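Local coordinates for protein post-proline cleaving enzyme (Rickettsia typhi, PDB 4HVT) that probably cleaves peptides on the carboxyl side of proline, as a serine-type oligopeptidase of the prolyl oligopeptidase family, at residues A[212-217]-A[239-244]; A[234-239]-A[260-265]. One frame throughout, in Å; residues are numbered along the deposited sequence.

Interaction 1: A[212-217]-A[239-244]; sequences SLYPNS and EYIYVS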
ATOM      1  N   SER A 212      -7.514   1.265 -18.158  1.00 10.34           N
ATOM      2  CA  SER A 212      -6.508   1.082 -17.118  1.00 10.11           C
ATOM      3  C   SER A 212      -6.270  -0.429 -16.865  1.00 10.22           C
ATOM      4  O   SER A 212      -5.427  -0.814 -16.012  1.00 10.01           O
ATOM      5  CB  SER A 212      -6.982   1.764 -15.800  1.00  9.97           C
ATOM      6  OG  SER A 212      -7.081   3.183 -15.992  1.00 10.13           O
ATOM      7  N   LEU A 213      -7.014  -1.260 -17.607  1.00 10.41           N
ATOM      8  CA  LEU A 213      -6.886  -2.718 -17.705  1.00 10.94           C
ATOM      9  C   LEU A 213      -7.489  -3.452 -16.506  1.00 10.42           C
ATOM     10  O   LEU A 213      -7.324  -4.657 -16.402  1.00 10.68           O
ATOM     11  CB  LEU A 213      -5.456  -3.196 -18.032  1.00 11.90           C
ATOM     12  CG  LEU A 213      -4.760  -2.501 -19.202  1.00 12.96           C
ATOM     13  CD1 LEU A 213      -3.348  -3.045 -19.412  1.00 13.61           C
ATOM     14  CD2 LEU A 213      -5.566  -2.554 -20.460  1.00 14.10           C
ATOM     15  N   TYR A 214      -8.257  -2.749 -15.688  1.00  9.73           N
ATOM     16  CA  TYR A 214      -9.004  -3.382 -14.590  1.00  9.50           C
ATOM     17  C   TYR A 214     -10.308  -3.951 -15.136  1.00  9.34           C
ATOM     18  O   TYR A 214     -10.856  -3.454 -16.122  1.00  9.13           O
ATOM     19  CB  TYR A 214      -9.301  -2.395 -13.467  1.00  9.27           C
ATOM     20  CG  TYR A 214      -8.084  -1.896 -12.778  1.00  9.45           C
ATOM     21  CD1 TYR A 214      -7.348  -2.750 -11.981  1.00  9.91           C
ATOM     22  CD2 TYR A 214      -7.631  -0.588 -12.948  1.00  9.80           C
ATOM     23  CE1 TYR A 214      -6.178  -2.310 -11.365  1.00 10.47           C
ATOM     24  CE2 TYR A 214      -6.431  -0.162 -12.354  1.00 10.13           C
ATOM     25  CZ  TYR A 214      -5.726  -1.025 -11.571  1.00 10.48           C
ATOM     26  OH  TYR A 214      -4.573  -0.618 -10.908  1.00 11.67           O
ATOM     27  N   PRO A 215     -10.851  -4.964 -14.467  1.00  9.25           N
ATOM     28  CA  PRO A 215     -12.195  -5.446 -14.876  1.00  9.38           C
ATOM     29  C   PRO A 215     -13.236  -4.329 -14.900  1.00  9.52           C
ATOM     30  O   PRO A 215     -13.298  -3.515 -13.947  1.00  9.61           O
ATOM     31  CB  PRO A 215     -12.552  -6.452 -13.791  1.00  9.23           C
ATOM     32  CG  PRO A 215     -11.206  -6.922 -13.253  1.00  9.06           C
ATOM     33  CD  PRO A 215     -10.341  -5.667 -13.268  1.00  9.06           C
ATOM     34  N   ASN A 216     -14.037  -4.296 -15.969  1.00 10.04           N
ATOM     35  CA  ASN A 216     -15.077  -3.307 -16.087  1.00 10.37           C
ATOM     36  C   ASN A 216     -16.488  -3.794 -15.687  1.00 10.49           C
ATOM     37  O   ASN A 216     -17.439  -3.009 -15.738  1.00 10.30           O
ATOM     38  CB  ASN A 216     -15.140  -2.725 -17.504  1.00 11.02           C
ATOM     39  CG  ASN A 216     -15.746  -3.697 -18.515  1.00 11.82           C
ATOM     40  OD1 ASN A 216     -15.838  -4.904 -18.295  1.00 11.69           O
ATOM     41  ND2 ASN A 216     -16.169  -3.172 -19.638  1.00 14.11           N
ATOM     42  N   SER A 217     -16.616  -5.039 -15.279  1.00 10.21           N
ATOM     43  CA  SER A 217     -17.967  -5.616 -15.040  1.00 10.37           C
ATOM     44  C   SER A 217     -18.105  -6.279 -13.711  1.00 10.15           C
ATOM     45  O   SER A 217     -17.098  -6.723 -13.168  1.00 10.30           O
ATOM     46  CB  SER A 217     -18.291  -6.623 -16.134  1.00 10.86           C
ATOM     47  OG  SER A 217     -18.235  -6.016 -17.409  1.00 10.86           O
ATOM     48  N   GLU A 239     -13.454   4.323 -20.222  1.00 14.31           N
ATOM     49  CA  GLU A 239     -12.674   5.467 -19.758  1.00 14.73           C
ATOM     50  C   GLU A 239     -12.662   5.510 -18.234  1.00 13.31           C
ATOM     51  O   GLU A 239     -11.858   6.206 -17.677  1.00 12.58           O
ATOM     52  CB  GLU A 239     -13.273   6.799 -20.284  1.00 16.78           C
ATOM     53  CG  GLU A 239     -13.258   6.950 -21.823  1.00 19.87           C
ATOM     54  CD  GLU A 239     -14.310   6.149 -22.610  1.00 21.84           C
ATOM     55  OE1 GLU A 239     -15.308   5.579 -22.045  1.00 18.92           O
ATOM     56  OE2 GLU A 239     -14.060   6.076 -23.851  1.00 25.63           O
ATOM     57  N   TYR A 240     -13.575   4.782 -17.572  1.00 11.98           N
ATOM     58  CA  TYR A 240     -13.507   4.690 -16.089  1.00 11.27           C
ATOM     59  C   TYR A 240     -12.277   3.857 -15.686  1.00 10.58           C
ATOM     60  O   TYR A 240     -11.685   3.180 -16.505  1.00 10.49           O
ATOM     61  CB  TYR A 240     -14.778   4.073 -15.487  1.00 11.22           C
ATOM     62  CG  TYR A 240     -15.978   4.958 -15.364  1.00 11.54           C
ATOM     63  CD1 TYR A 240     -16.246   5.954 -16.275  1.00 12.51           C
ATOM     64  CD2 TYR A 240     -16.843   4.822 -14.288  1.00 11.98           C
ATOM     65  CE1 TYR A 240     -17.369   6.741 -16.184  1.00 13.01           C
ATOM     66  CE2 TYR A 240     -17.927   5.643 -14.151  1.00 12.31           C
ATOM     67  CZ  TYR A 240     -18.199   6.607 -15.113  1.00 13.07           C
ATOM     68  OH  TYR A 240     -19.317   7.407 -14.966  1.00 13.73           O
ATOM     69  N   ILE A 241     -11.882   3.938 -14.424  1.00 10.22           N
ATOM     70  CA  ILE A 241     -10.689   3.213 -13.959  1.00 10.01           C
ATOM     71  C   ILE A 241     -11.054   1.777 -13.605  1.00 10.02           C
ATOM     72  O   ILE A 241     -10.434   0.823 -14.123  1.00  9.68           O
ATOM     73  CB  ILE A 241     -10.034   3.897 -12.756  1.00 10.13           C
ATOM     74  CG1 ILE A 241      -9.833   5.408 -13.042  1.00 10.49           C
ATOM     75  CG2 ILE A 241      -8.691   3.249 -12.434  1.00 10.33           C
ATOM     76  CD1 ILE A 241      -9.214   5.753 -14.395  1.00 10.79           C
ATOM     77  N   TYR A 242     -12.016   1.615 -12.671  1.00  9.77           N
ATOM     78  CA  TYR A 242     -12.364   0.255 -12.231  1.00  9.99           C
ATOM     79  C   TYR A 242     -13.771   0.266 -11.634  1.00  9.98           C
ATOM     80  O   TYR A 242     -14.327   1.343 -11.407  1.00  9.32           O
ATOM     81  CB  TYR A 242     -11.364  -0.345 -11.238  1.00 10.30           C
ATOM     82  CG  TYR A 242     -11.332   0.378  -9.939  1.00 10.63           C
ATOM     83  CD1 TYR A 242     -12.329   0.168  -8.975  1.00 11.78           C
ATOM     84  CD2 TYR A 242     -10.337   1.314  -9.665  1.00 11.94           C
ATOM     85  CE1 TYR A 242     -12.354   0.865  -7.778  1.00 12.39           C
ATOM     86  CE2 TYR A 242     -10.367   2.042  -8.453  1.00 12.46           C
ATOM     87  CZ  TYR A 242     -11.356   1.789  -7.520  1.00 12.83           C
ATOM     88  OH  TYR A 242     -11.455   2.544  -6.358  1.00 13.87           O
ATOM     89  N   VAL A 243     -14.315  -0.945 -11.429  1.00 10.12           N
ATOM     90  CA  VAL A 243     -15.538  -1.122 -10.655  1.00 10.20           C
ATOM     91  C   VAL A 243     -15.328  -2.186  -9.587  1.00  9.79           C
ATOM     92  O   VAL A 243     -14.646  -3.185  -9.824  1.00 10.23           O
ATOM     93  CB  VAL A 243     -16.742  -1.468 -11.535  1.00 10.85           C
ATOM     94  CG1 VAL A 243     -16.659  -2.846 -12.172  1.00 11.27           C
ATOM     95  CG2 VAL A 243     -18.009  -1.407 -10.711  1.00 10.85           C
ATOM     96  N   SER A 244     -15.877  -1.952  -8.417  1.00  9.69           N
ATOM     97  CA  SER A 244     -15.718  -2.897  -7.292  1.00  9.36           C
ATOM     98  C   SER A 244     -17.068  -3.109  -6.615  1.00  9.02           C
ATOM     99  O   SER A 244     -17.944  -2.296  -6.749  1.00  8.88           O
ATOM    100  CB  SER A 244     -14.694  -2.407  -6.273  1.00  9.44           C
ATOM    101  OG  SER A 244     -15.143  -1.261  -5.558  1.00  9.78           O
TER
HETATM  102  O   HOH W   1      -9.208   3.774 -17.553  1.00 10.34           O
HETATM  103  O   HOH W   2     -12.511  -3.857 -11.362  1.00  8.81           O
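Two waters bridge S212 and P215 to the 239-244 segment, and direct contact between the segments is by packing. The site lies between two consecutive blades of the beta-propeller. Residues 212-217 form the loop leading into strand 217-222 of one blade, and residues 239-244 enter the first strand of the next. One water bonds S212 OG at 2.7 Å and donates to Y240 O. The other donates to P215 O and V243 O, at 2.7 Å from each. It joins two carbonyls that cannot bond to each other.

Y214, I241 and V243 carry the packing. Y214 CG lies anti to its carbonyl carbon (chi1 -65°), and the Y214 and I241 side chains lie next to each other and point the same way. I241 O sits at the ring edge, near the ring plane, 3.4 Å from Y214 CD2. I241 CG2 also meets this ring at CD2 and CE2. Y214 CB rests on Y242 CB at 3.7 Å, while the Y242 ring leads away. K186 makes a cation-pi contact with Y214 and also bonds S212 O. The S212 hydroxyl lies against I241 CD1 and CG2.

I241 and Y242 together lie opposite the single residue N263 of the neighbouring strand 257-263, a classic beta bulge. T210 OG1 bonds I241 O, the same carbonyl that meets the Y214 edge. Further on, the CB of V243 points toward the loop. Its CG1 lies between its own backbone N and carbonyl carbon (chi1 68°) and packs against the peptide after N216, 3.6 Å from N216 C and 3.8 Å from S217 N.

Interaction 2: A[234-239]-A[260-265]; sequences FEVPKE and ISANKD
F234, A262 and I260 bury the largest areas here, in a mainly apolar contact between two propeller blades. F234 CG is anti to its backbone N (chi1 -163°), on a CB that points toward strand 257-263. The F234 and I260 side chains cross obliquely, with F234 CD2 4.2 Å from I260 CG2. A262 CB lies at the ring edge, near its plane, 4.4 Å from F234 CE2. The same methyl meets V236 more closely: V236 CG1 is 3.6 Å from A262 CB.

At the other end the contact turns polar. E239 O and K264 O come within 3.6 Å of each other. Both are acceptors, and one water donates to each, at 3.1 Å to E239 O and 2.7 Å to K264 O.

Strand 231-235 is the outermost strand of its four-stranded sheet. Strand 257-263 is an inner strand of the following sheet, between 242-247 and 269-275. V243 of strand 242-247 also touches F234, V236 and I260. Y272 of strand 269-275 meets the F234 ring, with planes at about 55°, and L218 of strand 217-222 packs on I260.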
ATOM      1  N   PHE A 234     -23.518  -5.225 -13.939  1.00 13.77           N
ATOM      2  CA  PHE A 234     -23.076  -3.842 -13.997  1.00 14.79           C
ATOM      3  C   PHE A 234     -21.844  -3.785 -14.875  1.00 14.56           C
ATOM      4  O   PHE A 234     -21.066  -4.722 -14.855  1.00 13.29           O
ATOM      5  CB  PHE A 234     -22.785  -3.260 -12.606  1.00 16.32           C
ATOM      6  CG  PHE A 234     -22.721  -1.765 -12.622  1.00 19.13           C
ATOM      7  CD1 PHE A 234     -23.861  -1.015 -12.938  1.00 23.02           C
ATOM      8  CD2 PHE A 234     -21.497  -1.103 -12.478  1.00 21.17           C
ATOM      9  CE1 PHE A 234     -23.803   0.397 -13.045  1.00 24.95           C
ATOM     10  CE2 PHE A 234     -21.422   0.265 -12.570  1.00 21.73           C
ATOM     11  CZ  PHE A 234     -22.562   1.028 -12.849  1.00 24.87           C
ATOM     12  N   GLU A 235     -21.733  -2.710 -15.673  1.00 15.03           N
ATOM     13  CA  GLU A 235     -20.547  -2.480 -16.495  1.00 15.94           C
ATOM     14  C   GLU A 235     -20.220  -1.010 -16.513  1.00 15.11           C
ATOM     15  O   GLU A 235     -21.132  -0.159 -16.551  1.00 16.72           O
ATOM     16  CB  GLU A 235     -20.728  -3.003 -17.917  1.00 18.39           C
ATOM     17  CG  GLU A 235     -19.501  -2.839 -18.786  1.00 21.78           C
ATOM     18  CD  GLU A 235     -19.771  -3.180 -20.261  1.00 25.80           C
ATOM     19  OE1 GLU A 235     -20.427  -4.200 -20.526  1.00 28.04           O
ATOM     20  OE2 GLU A 235     -19.317  -2.421 -21.137  1.00 30.86           O
ATOM     21  N   VAL A 236     -18.940  -0.664 -16.387  1.00 13.20           N
ATOM     22  CA  VAL A 236     -18.557   0.747 -16.536  1.00 12.79           C
ATOM     23  C   VAL A 236     -17.943   1.032 -17.912  1.00 12.84           C
ATOM     24  O   VAL A 236     -17.375   0.143 -18.573  1.00 12.41           O
ATOM     25  CB  VAL A 236     -17.548   1.195 -15.436  1.00 12.22           C
ATOM     26  CG1 VAL A 236     -18.147   1.113 -14.038  1.00 12.32           C
ATOM     27  CG2 VAL A 236     -16.273   0.404 -15.522  1.00 12.01           C
ATOM     28  N   PRO A 237     -17.997   2.315 -18.349  1.00 13.83           N
ATOM     29  CA  PRO A 237     -17.297   2.668 -19.582  1.00 14.46           C
ATOM     30  C   PRO A 237     -15.793   2.400 -19.530  1.00 14.75           C
ATOM     31  O   PRO A 237     -15.163   2.415 -18.464  1.00 13.79           O
ATOM     32  CB  PRO A 237     -17.559   4.197 -19.708  1.00 14.70           C
ATOM     33  CG  PRO A 237     -18.795   4.448 -18.909  1.00 14.70           C
ATOM     34  CD  PRO A 237     -18.639   3.482 -17.745  1.00 14.10           C
ATOM     35  N   LYS A 238     -15.205   2.216 -20.717  1.00 16.22           N
ATOM     36  CA  LYS A 238     -13.791   1.995 -20.867  1.00 16.68           C
ATOM     37  C   LYS A 238     -12.943   3.088 -20.245  1.00 14.98           C
ATOM     38  O   LYS A 238     -11.820   2.825 -19.801  1.00 14.42           O
ATOM     39  CB  LYS A 238     -13.425   1.931 -22.397  1.00 21.13           C
ATOM     40  CG  LYS A 238     -12.726   0.639 -22.708  1.00 26.22           C
ATOM     41  CD  LYS A 238     -13.751  -0.491 -22.579  1.00 30.47           C
ATOM     42  CE  LYS A 238     -13.656  -1.488 -23.715  1.00 33.81           C
ATOM     43  NZ  LYS A 238     -12.839  -2.670 -23.316  1.00 33.98           N
ATOM     44  N   GLU A 239     -13.454   4.323 -20.222  1.00 14.31           N
ATOM     45  CA  GLU A 239     -12.674   5.467 -19.758  1.00 14.73           C
ATOM     46  C   GLU A 239     -12.662   5.510 -18.234  1.00 13.31           C
ATOM     47  O   GLU A 239     -11.858   6.206 -17.677  1.00 12.58           O
ATOM     48  CB  GLU A 239     -13.273   6.799 -20.284  1.00 16.78           C
ATOM     49  CG  GLU A 239     -13.258   6.950 -21.823  1.00 19.87           C
ATOM     50  CD  GLU A 239     -14.310   6.149 -22.610  1.00 21.84           C
ATOM     51  OE1 GLU A 239     -15.308   5.579 -22.045  1.00 18.92           O
ATOM     52  OE2 GLU A 239     -14.060   6.076 -23.851  1.00 25.63           O
ATOM     53  N   ILE A 260     -21.591  -0.759  -4.539  1.00  8.13           N
ATOM     54  CA  ILE A 260     -20.944  -0.831  -5.874  1.00  8.50           C
ATOM     55  C   ILE A 260     -20.275   0.486  -6.097  1.00  8.23           C
ATOM     56  O   ILE A 260     -20.922   1.518  -5.974  1.00  8.21           O
ATOM     57  CB  ILE A 260     -21.968  -1.077  -6.950  1.00  9.23           C
ATOM     58  CG1 ILE A 260     -22.516  -2.527  -6.772  1.00 10.19           C
ATOM     59  CG2 ILE A 260     -21.354  -0.896  -8.315  1.00  9.35           C
ATOM     60  CD1 ILE A 260     -23.565  -2.855  -7.796  1.00 11.11           C
ATOM     61  N   SER A 261     -18.969   0.451  -6.388  1.00  8.37           N
ATOM     62  CA  SER A 261     -18.183   1.648  -6.517  1.00  8.72           C
ATOM     63  C   SER A 261     -17.455   1.661  -7.879  1.00  8.80           C
ATOM     64  O   SER A 261     -16.622   0.820  -8.147  1.00  8.79           O
ATOM     65  CB  SER A 261     -17.229   1.755  -5.332  1.00  9.14           C
ATOM     66  OG  SER A 261     -16.439   2.941  -5.361  1.00  9.92           O
ATOM     67  N   ALA A 262     -17.835   2.641  -8.690  1.00  8.71           N
ATOM     68  CA  ALA A 262     -17.265   2.866 -10.023  1.00  9.05           C
ATOM     69  C   ALA A 262     -16.353   4.088  -9.949  1.00  9.24           C
ATOM     70  O   ALA A 262     -16.797   5.203  -9.824  1.00  9.55           O
ATOM     71  CB  ALA A 262     -18.345   3.083 -11.055  1.00  9.49           C
ATOM     72  N   ASN A 263     -15.081   3.831 -10.054  1.00  9.14           N
ATOM     73  CA  ASN A 263     -14.082   4.872  -9.925  1.00  9.80           C
ATOM     74  C   ASN A 263     -13.873   5.448 -11.354  1.00 10.49           C
ATOM     75  O   ASN A 263     -13.445   4.724 -12.263  1.00 10.45           O
ATOM     76  CB  ASN A 263     -12.814   4.291  -9.341  1.00 10.00           C
ATOM     77  CG  ASN A 263     -11.788   5.375  -9.052  1.00 10.63           C
ATOM     78  OD1 ASN A 263     -11.635   6.271  -9.869  1.00 12.12           O
ATOM     79  ND2 ASN A 263     -11.128   5.330  -7.921  1.00 10.33           N
ATOM     80  N   LYS A 264     -14.275   6.704 -11.522  1.00 11.09           N
ATOM     81  CA  LYS A 264     -14.275   7.351 -12.844  1.00 12.57           C
ATOM     82  C   LYS A 264     -12.869   7.807 -13.257  1.00 11.85           C
ATOM     83  O   LYS A 264     -12.422   7.560 -14.390  1.00 11.69           O
ATOM     84  CB  LYS A 264     -15.201   8.555 -12.823  1.00 14.87           C
ATOM     85  CG  LYS A 264     -16.613   8.292 -12.295  1.00 19.24           C
ATOM     86  CD  LYS A 264     -17.361   9.639 -12.159  1.00 23.79           C
ATOM     87  CE  LYS A 264     -17.708  10.199 -13.535  1.00 28.80           C
ATOM     88  NZ  LYS A 264     -18.134  11.634 -13.471  1.00 34.45           N
ATOM     89  N   ASP A 265     -12.207   8.532 -12.388  1.00 11.71           N
ATOM     90  CA  ASP A 265     -10.912   9.188 -12.734  1.00 11.99           C
ATOM     91  C   ASP A 265      -9.871   9.195 -11.615  1.00 12.30           C
ATOM     92  O   ASP A 265      -8.968  10.059 -11.573  1.00 12.96           O
ATOM     93  CB  ASP A 265     -11.216  10.608 -13.203  1.00 13.05           C
ATOM     94  CG  ASP A 265     -11.658  11.530 -12.065  1.00 14.15           C
ATOM     95  OD1 ASP A 265     -11.757  11.081 -10.927  1.00 13.52           O
ATOM     96  OD2 ASP A 265     -11.863  12.742 -12.333  1.00 18.08           O
TER
HETATM   97  O   HOH W   3     -11.187   8.901 -16.412  1.00 18.41           O

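From the N terminus, the chain passes through 212-217, then strands 217-222 and 231-235, and reaches 234-239. It continues through E239, which both interactions share, into 239-244. Interaction 1 closes the loop from 212 to 244. Interaction 2 opens inside that loop and closes beyond it, at 260-265, after strand 242-247 and the loop to strand 257-263. The two loops therefore cross. Their centres are about 6 Å apart. Probable backbone hydrogen bonds join them: N216 O to V236 N within the earlier blade, and I241 N to N263 O within the later one. Together the interactions tie two consecutive propeller blades around the connection from one sheet to the next.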